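Local coordinates for protein serine-pyruvate aminotransferase (agxt) (Sulfolobus solfataricus, PDB 3ZRP) that probably transfers amino groups between serine or alanine and 2-oxo acids such as pyruvate or glyoxylate, using pyridoxal 5'-phosphate as cofactor, at residues Lys104-Ser109 against Glu120-Lys125; Ala280-Leu285 against Thr302-Lys307. All coordinates share one frame; numbering follows the deposited sequence.

Both interactions set a helix against a strand, but on two different sheets of one chain. Interaction 1 comes first along the sequence: it joins strand 102-106, an outermost strand of the seven-stranded mixed sheet within this chain, to helix 116-125, which follows that strand and leads on to strand 128-134. Interaction 2 comes later, packing the C-terminal part of helix 264-284 on strand 301-305 of the small three-stranded antiparallel sheet. Their centres lie about 31 Å apart and their nearest atoms about 12 Å apart, so they do not touch. Each joins a helix to its own sheet: one at the surface, in a beta-alpha-beta crossover of the large sheet, the other buried, in the small sheet.

Interaction 1. Residues Lys104-Ser109 against Glu120-Lys125; sequences KVLRPS and EEEVRK
Lys104 lays the far end of its aliphatic chain against the carboxylate of Glu122, so that strand 102-106 meets helix 116-125 within the beta-alpha-beta crossover leading to strand 128-134, at the surface and away from the cofactor. Lys104 CE is 3.5 Å from Glu122 OE2, and Lys104 CD lies nearly as close to the same oxygen. The lysine runs extended from a CG anti to its backbone nitrogen and turns only at the last torsion (chi4 72°). That turn leaves the ammonium short of a salt bridge, with Lys104 NZ 4.8 Å from Glu122 OE1. Glu122 also starts out anti to its own nitrogen but folds at chi2 (59°), bringing the carboxylate round to the lysine. Its OE2 is hydrogen-bonded to Tyr128 OH, which helps to fix the carboxylate. Nearer the helix backbone, one methyl of Leu106 meets the root of the same glutamate, Leu106 CD1 to Glu122 CB being 4.1 Å. Leu81 on neighbouring strand 79-83 touches Lys104, Leu106 and Glu122. An alanine in place of Glu122 would probably leave Tyr128 OH without this acceptor and take from the lysine methylenes the carboxylate they lie against. The chemistry is thus mixed: apolar packing at the glutamate's base, and at its end a carboxylate that probably attracts the lysine through charge at a distance, without direct pairing.

Interaction 2. Residues Ala280-Leu285 against Thr302-Lys307; sequences AGLEAL and TGVILK
Helix 264-284 packs against the small three-stranded antiparallel sheet through its C-terminal part, where Leu282 meets Thr302 and Val304 on strand 301-305. Both methyls of the leucine fork are used, CD1 on two residues of the strand and CD2 on one of them. Leu282 CD1 reaches Thr302 CG2 at 3.8 Å, the two side chains coming at each other methyl to methyl, tip to tip. The same Leu282 CD1 lies 3.8 Å from Val304 CG2. Of segment 302-307, Leu282 CD2 meets the valine, at 4.1 Å from both Val304 CG1 and Val304 CG2. Here the leucine passes across the valine at a slant.

This is a helix-on-sheet contact in a class-V aminotransferase, a pyridoxal-phosphate enzyme, with strand 301-305 at one side of the sheet within this chain and strand 335-339 beside it. Ile338 of that neighbouring strand also touches both Leu282 and Val304, while Ile353 of helix 346-363 packs on the leucine as well.

Thr302 divides its two branches between apolar and polar company. With OG1 beside the backbone nitrogen (chi1 -56°), CG2 falls anti to that nitrogen and meets the leucine, while OG1 is hydrogen-bonded to His340 NE2. Val304, by contrast, has CG1 anti to its nitrogen (chi1 -176°), which sets CG2 anti to the carbonyl carbon, where it meets both leucine methyls, CD1 more closely. The side chain of Val304 is about 7 Å from that of Glu288, a calcium-binding residue with no calcium on this chain in the model, whose backbone is hydrogen-bonded to that of Ile305. The cofactor is farther off, about 14 Å from the side chain of Thr302.

Interaction 1. Residues Lys104-Ser109 against Glu120-Lys125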
loop_
_atom_site.group_PDB
_atom_site.type_symbol
_atom_site.label_atom_id
_atom_site.label_comp_id
_atom_site.label_asym_id
_atom_site.label_seq_id
_atom_site.Cartn_x
_atom_site.Cartn_y
_atom_site.Cartn_z
ATOM N N LYS A 104 5.234 12.401 -25.167
ATOM C CA LYS A 104 6.538 12.808 -25.670
ATOM C C LYS A 104 7.476 13.028 -24.481
ATOM O O LYS A 104 7.068 13.631 -23.488
ATOM C CB LYS A 104 6.433 14.093 -26.498
ATOM C CG LYS A 104 7.786 14.557 -27.064
ATOM C CD LYS A 104 7.628 15.455 -28.275
ATOM C CE LYS A 104 8.963 16.079 -28.679
ATOM N NZ LYS A 104 9.852 15.041 -29.277
ATOM N N VAL A 105 8.713 12.550 -24.598
ATOM C CA VAL A 105 9.717 12.711 -23.536
ATOM C C VAL A 105 10.911 13.572 -23.995
ATOM O O VAL A 105 11.474 13.332 -25.052
ATOM C CB VAL A 105 10.248 11.335 -23.013
ATOM C CG1 VAL A 105 11.081 11.533 -21.749
ATOM C CG2 VAL A 105 9.098 10.349 -22.730
ATOM N N LEU A 106 11.250 14.603 -23.217
ATOM C CA LEU A 106 12.515 15.341 -23.389
ATOM C C LEU A 106 13.565 14.769 -22.423
ATOM O O LEU A 106 13.280 14.602 -21.229
ATOM C CB LEU A 106 12.325 16.833 -23.083
ATOM C CG LEU A 106 11.349 17.642 -23.948
ATOM C CD1 LEU A 106 11.200 19.068 -23.394
ATOM C CD2 LEU A 106 11.831 17.646 -25.408
ATOM N N ARG A 107 14.758 14.457 -22.935
ATOM C CA ARG A 107 15.862 14.009 -22.073
ATOM C C ARG A 107 17.135 14.831 -22.322
ATOM O O ARG A 107 17.335 15.315 -23.461
ATOM C CB ARG A 107 16.167 12.532 -22.381
ATOM C CG ARG A 107 15.044 11.583 -21.996
ATOM C CD ARG A 107 15.424 10.139 -22.268
ATOM N NE ARG A 107 14.372 9.247 -21.780
ATOM C CZ ARG A 107 13.323 8.845 -22.493
ATOM N NH1 ARG A 107 13.150 9.252 -23.757
ATOM N NH2 ARG A 107 12.440 8.020 -21.936
ATOM N N PRO A 108 18.019 14.965 -21.294
ATOM C CA PRO A 108 19.335 15.623 -21.482
ATOM C C PRO A 108 20.459 14.608 -21.657
ATOM O O PRO A 108 20.173 13.406 -21.712
ATOM C CB PRO A 108 19.517 16.371 -20.161
ATOM C CG PRO A 108 18.861 15.424 -19.112
ATOM C CD PRO A 108 17.786 14.620 -19.866
ATOM N N SER A 109 21.716 15.073 -21.771
ATOM C CA SER A 109 22.880 14.176 -21.769
ATOM C C SER A 109 22.963 13.500 -20.404
ATOM O O SER A 109 22.448 14.045 -19.439
ATOM C CB SER A 109 24.172 14.958 -22.052
ATOM O OG SER A 109 23.974 15.863 -23.121
ATOM N N GLU A 120 10.223 25.172 -22.472
ATOM C CA GLU A 120 9.455 26.289 -23.028
ATOM C C GLU A 120 9.271 26.170 -24.544
ATOM O O GLU A 120 8.165 26.334 -25.040
ATOM C CB GLU A 120 10.140 27.622 -22.699
ATOM C CG GLU A 120 9.375 28.850 -23.179
ATOM C CD GLU A 120 10.174 30.135 -23.018
ATOM O OE1 GLU A 120 11.418 30.087 -23.086
ATOM O OE2 GLU A 120 9.549 31.200 -22.869
ATOM N N GLU A 121 10.355 25.866 -25.252
ATOM C CA GLU A 121 10.347 25.708 -26.705
ATOM C C GLU A 121 9.337 24.636 -27.141
ATOM O O GLU A 121 8.583 24.814 -28.123
ATOM C CB GLU A 121 11.750 25.336 -27.200
ATOM C CG GLU A 121 11.895 25.272 -28.712
ATOM C CD GLU A 121 13.203 24.638 -29.171
ATOM O OE1 GLU A 121 14.076 24.315 -28.331
ATOM O OE2 GLU A 121 13.360 24.446 -30.394
ATOM N N GLU A 122 9.318 23.529 -26.406
ATOM C CA GLU A 122 8.451 22.408 -26.744
ATOM C C GLU A 122 6.987 22.738 -26.503
ATOM O O GLU A 122 6.138 22.487 -27.382
ATOM C CB GLU A 122 8.878 21.132 -25.995
ATOM C CG GLU A 122 8.048 19.894 -26.343
ATOM C CD GLU A 122 8.108 19.539 -27.834
ATOM O OE1 GLU A 122 9.147 19.768 -28.487
ATOM O OE2 GLU A 122 7.110 19.012 -28.356
ATOM N N VAL A 123 6.678 23.323 -25.348
ATOM C CA VAL A 123 5.272 23.583 -25.015
ATOM C C VAL A 123 4.699 24.750 -25.832
ATOM O O VAL A 123 3.485 24.910 -25.896
ATOM C CB VAL A 123 5.018 23.814 -23.485
ATOM C CG1 VAL A 123 5.523 22.608 -22.681
ATOM C CG2 VAL A 123 5.633 25.159 -22.993
ATOM N N ARG A 124 5.579 25.557 -26.434
ATOM C CA ARG A 124 5.143 26.671 -27.300
ATOM C C ARG A 124 4.862 26.191 -28.707
ATOM O O ARG A 124 3.984 26.731 -29.384
ATOM C CB ARG A 124 6.165 27.793 -27.328
ATOM C CG ARG A 124 6.113 28.647 -26.092
ATOM C CD ARG A 124 7.181 29.680 -26.081
ATOM N NE ARG A 124 6.730 30.913 -26.725
ATOM C CZ ARG A 124 7.187 32.128 -26.427
ATOM N NH1 ARG A 124 8.101 32.291 -25.470
ATOM N NH2 ARG A 124 6.710 33.180 -27.081
ATOM N N LYS A 125 5.599 25.168 -29.129
ATOM C CA LYS A 125 5.446 24.578 -30.452
ATOM C C LYS A 125 4.190 23.701 -30.554
ATOM O O LYS A 125 3.468 23.744 -31.560
ATOM C CB LYS A 125 6.718 23.795 -30.785
ATOM C CG LYS A 125 6.642 22.931 -32.023
ATOM C CD LYS A 125 7.969 22.230 -32.289
ATOM C CE LYS A 125 7.753 21.063 -33.254
ATOM N NZ LYS A 125 9.032 20.592 -33.863
#

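Interaction 2. Residues Ala280-Leu285 against Thr302-Lys307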
loop_
_atom_site.group_PDB
_atom_site.type_symbol
_atom_site.label_atom_id
_atom_site.label_comp_id
_atom_site.label_asym_id
_atom_site.label_seq_id
_atom_site.Cartn_x
_atom_site.Cartn_y
_atom_site.Cartn_z
ATOM N N ALA A 280 31.797 18.887 -0.380
ATOM C CA ALA A 280 33.112 19.462 -0.062
ATOM C C ALA A 280 34.111 18.367 0.241
ATOM O O ALA A 280 35.246 18.384 -0.271
ATOM C CB ALA A 280 33.003 20.436 1.113
ATOM N N GLY A 281 33.687 17.392 1.046
ATOM C CA GLY A 281 34.527 16.255 1.371
ATOM C C GLY A 281 34.869 15.381 0.182
ATOM O O GLY A 281 35.987 14.871 0.088
ATOM N N LEU A 282 33.906 15.181 -0.722
ATOM C CA LEU A 282 34.141 14.356 -1.914
ATOM C C LEU A 282 35.136 15.018 -2.873
ATOM O O LEU A 282 36.000 14.354 -3.453
ATOM C CB LEU A 282 32.818 14.097 -2.663
ATOM C CG LEU A 282 31.835 13.182 -1.920
ATOM C CD1 LEU A 282 30.470 13.203 -2.601
ATOM C CD2 LEU A 282 32.386 11.767 -1.841
ATOM N N GLU A 283 34.960 16.320 -3.050
ATOM C CA GLU A 283 35.839 17.120 -3.891
ATOM C C GLU A 283 37.269 17.097 -3.329
ATOM O O GLU A 283 38.232 16.800 -4.050
ATOM C CB GLU A 283 35.310 18.557 -3.973
ATOM C CG GLU A 283 34.801 18.990 -5.360
ATOM C CD GLU A 283 33.327 18.676 -5.636
ATOM O OE1 GLU A 283 32.484 18.734 -4.711
ATOM O OE2 GLU A 283 33.010 18.382 -6.808
ATOM N N ALA A 284 37.403 17.383 -2.036
ATOM C CA ALA A 284 38.712 17.343 -1.377
ATOM C C ALA A 284 39.391 15.972 -1.474
ATOM O O ALA A 284 40.622 15.891 -1.453
ATOM C CB ALA A 284 38.602 17.810 0.072
ATOM N N LEU A 285 38.599 14.904 -1.622
ATOM C CA LEU A 285 39.144 13.557 -1.864
ATOM C C LEU A 285 39.582 13.391 -3.318
ATOM O O LEU A 285 40.230 12.394 -3.681
ATOM C CB LEU A 285 38.126 12.467 -1.498
ATOM C CG LEU A 285 37.942 12.053 -0.020
ATOM C CD1 LEU A 285 36.718 11.132 0.182
ATOM C CD2 LEU A 285 39.169 11.402 0.554
ATOM N N THR A 302 23.663 12.241 -3.771
ATOM C CA THR A 302 24.871 12.582 -4.511
ATOM C C THR A 302 25.444 11.304 -5.090
ATOM O O THR A 302 25.633 10.336 -4.371
ATOM C CB THR A 302 25.937 13.244 -3.569
ATOM O OG1 THR A 302 25.357 14.393 -2.936
ATOM C CG2 THR A 302 27.164 13.685 -4.373
ATOM N N GLY A 303 25.707 11.303 -6.396
ATOM C CA GLY A 303 26.315 10.147 -7.061
ATOM C C GLY A 303 27.825 10.337 -7.076
ATOM O O GLY A 303 28.322 11.458 -7.330
ATOM N N VAL A 304 28.560 9.255 -6.804
ATOM C CA VAL A 304 30.007 9.337 -6.592
ATOM C C VAL A 304 30.665 8.432 -7.614
ATOM O O VAL A 304 30.551 7.221 -7.531
ATOM C CB VAL A 304 30.421 8.939 -5.127
ATOM C CG1 VAL A 304 31.912 9.132 -4.896
ATOM C CG2 VAL A 304 29.630 9.763 -4.071
ATOM N N ILE A 305 31.318 9.041 -8.607
ATOM C CA ILE A 305 31.988 8.287 -9.660
ATOM C C ILE A 305 33.264 7.608 -9.120
ATOM O O ILE A 305 34.060 8.241 -8.416
ATOM C CB ILE A 305 32.311 9.179 -10.893
ATOM C CG1 ILE A 305 31.008 9.646 -11.569
ATOM C CG2 ILE A 305 33.163 8.410 -11.913
ATOM C CD1 ILE A 305 31.138 10.937 -12.357
ATOM N N LEU A 306 33.403 6.324 -9.438
ATOM C CA LEU A 306 34.598 5.530 -9.140
ATOM C C LEU A 306 35.383 5.214 -10.412
ATOM O O LEU A 306 34.866 4.570 -11.331
ATOM C CB LEU A 306 34.224 4.225 -8.431
ATOM C CG LEU A 306 33.676 4.369 -7.008
ATOM C CD1 LEU A 306 33.158 3.039 -6.491
ATOM C CD2 LEU A 306 34.728 4.955 -6.070
ATOM N N LYS A 307 36.640 5.653 -10.444
ATOM C CA LYS A 307 37.509 5.494 -11.612
ATOM C C LYS A 307 38.195 4.128 -11.663
ATOM O O LYS A 307 38.510 3.628 -12.741
ATOM C CB LYS A 307 38.553 6.619 -11.643
ATOM C CG LYS A 307 37.954 8.025 -11.736
ATOM C CD LYS A 307 37.663 8.403 -13.185
ATOM C CE LYS A 307 36.431 9.296 -13.320
ATOM N NZ LYS A 307 36.431 10.495 -12.435
#